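PDB 3QFE: putative dihydrodipicolinate synthase family protein, which is of unsettled function but belongs by sequence to the dihydrodipicolinate synthase family, whose members are built on a TIM barrel. Local coordinates for residues 62-65 / 66-70. Sequence-based numbering, arbitrary orientation.
Sequences TREE and RAQLI
Thr62 and Glu65 close a reciprocal capping box over the first turn of helix 63-77, and the same Thr62 reaches across to Arg66 through its carbonyl. Thr62 OG1 accepts from Glu65 N at 3.1 Å, while Thr62 N returns a nearly straight bond to Glu65 OE1, also 3.1 Å, meeting the carboxylate from above its plane. With CG beside its own backbone N (chi1 -72°), Glu65 is turned toward the helix start, and its extended chain carries OE1 to Thr62 N. Arg289 forms a salt bridge with the same OE1, so two donors grip this oxygen and fix the carboxylate at the helix start. The helix lies in the beta-alpha-beta unit between strands 48-51 and 83-86 of the TIM barrel. Its first regular bond runs from Arg66 N to Thr62 O (3.0 Å), and Arg66 CG passes beside that carbonyl oxygen at 3.7 Å; the buried Arg66 side chain packs on Leu52 and His98. Ala67 N to Arg63 O and Leu69 N to Glu65 O continue the helical pattern, while the side chain of Arg63 leaves the turn for a salt bridge with Asp101 of helix 92-105. On another side, Leu69 CG sits off the oxygen end of the Glu65 carbonyl, 3.5 Å from Glu65 O, and the side chain packs against Leu29, Leu31 and Tyr38. Glu64 and Gln68, one turn apart, run obliquely past each other with carboxylate and amide planes 80° apart. Gln68 NE2 stays 3.7 Å from Glu64 OE2, too far for a hydrogen bond, and Gln68 CG rests 3.4 Å from Glu64 O, the oxygen that accepts from Gln68 N.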
# COMPACT_ATOMS: atom_id res chain seq x y z
N THR A 62 -14.26 0.47 11.83
CA THR A 62 -15.58 1.05 11.60
C THR A 62 -15.42 2.15 10.55
O THR A 62 -14.31 2.62 10.32
CB THR A 62 -16.15 1.67 12.87
OG1 THR A 62 -15.39 2.85 13.19
CG2 THR A 62 -16.13 0.65 14.03
N ARG A 63 -16.53 2.58 9.95
CA ARG A 63 -16.52 3.65 8.97
C ARG A 63 -15.84 4.91 9.51
O ARG A 63 -15.02 5.54 8.83
CB ARG A 63 -17.94 3.96 8.52
CG ARG A 63 -18.07 5.28 7.79
CD ARG A 63 -19.49 5.79 7.82
NE ARG A 63 -19.61 6.90 6.90
CZ ARG A 63 -20.61 7.79 6.88
NH1 ARG A 63 -21.63 7.71 7.74
NH2 ARG A 63 -20.59 8.77 5.99
N GLU A 64 -16.18 5.28 10.73
CA GLU A 64 -15.60 6.45 11.38
C GLU A 64 -14.07 6.31 11.59
O GLU A 64 -13.31 7.27 11.40
CB GLU A 64 -16.32 6.69 12.69
CG GLU A 64 -15.86 7.88 13.44
CD GLU A 64 -16.88 8.38 14.44
OE1 GLU A 64 -18.08 7.97 14.37
OE2 GLU A 64 -16.47 9.21 15.30
N GLU A 65 -13.62 5.12 11.96
CA GLU A 65 -12.19 4.91 12.15
C GLU A 65 -11.45 5.07 10.83
O GLU A 65 -10.38 5.69 10.78
CB GLU A 65 -11.92 3.55 12.80
CG GLU A 65 -12.33 3.54 14.28
CD GLU A 65 -12.33 2.15 14.91
OE1 GLU A 65 -12.35 1.15 14.18
OE2 GLU A 65 -12.32 2.06 16.16
N ARG A 66 -12.03 4.53 9.76
CA ARG A 66 -11.48 4.70 8.43
C ARG A 66 -11.20 6.15 8.11
O ARG A 66 -10.12 6.47 7.63
CB ARG A 66 -12.41 4.13 7.36
CG ARG A 66 -12.33 2.62 7.21
CD ARG A 66 -13.49 2.17 6.33
NE ARG A 66 -13.40 0.78 5.95
CZ ARG A 66 -12.70 0.32 4.92
NH1 ARG A 66 -12.01 1.17 4.16
NH2 ARG A 66 -12.70 -0.99 4.64
N ALA A 67 -12.18 7.01 8.34
CA ALA A 67 -12.08 8.45 8.05
C ALA A 67 -11.04 9.15 8.93
O ALA A 67 -10.37 10.07 8.49
CB ALA A 67 -13.48 9.15 8.22
N GLN A 68 -10.96 8.74 10.20
CA GLN A 68 -9.99 9.34 11.12
C GLN A 68 -8.57 9.01 10.66
O GLN A 68 -7.68 9.84 10.76
CB GLN A 68 -10.21 8.88 12.57
CG GLN A 68 -11.42 9.52 13.15
CD GLN A 68 -11.93 8.86 14.43
OE1 GLN A 68 -11.55 7.73 14.78
NE2 GLN A 68 -12.80 9.57 15.14
N LEU A 69 -8.37 7.81 10.15
CA LEU A 69 -7.03 7.43 9.74
C LEU A 69 -6.62 8.23 8.53
O LEU A 69 -5.49 8.71 8.48
CB LEU A 69 -6.92 5.95 9.49
CG LEU A 69 -6.92 5.07 10.73
CD1 LEU A 69 -6.91 3.63 10.24
CD2 LEU A 69 -5.67 5.35 11.59
N ILE A 70 -7.54 8.42 7.58
CA ILE A 70 -7.21 9.20 6.40
C ILE A 70 -6.85 10.62 6.81
O ILE A 70 -5.81 11.13 6.41
CB ILE A 70 -8.32 9.20 5.33
CG1 ILE A 70 -8.57 7.75 4.86
CG2 ILE A 70 -7.90 10.03 4.12
CD1 ILE A 70 -9.87 7.57 4.02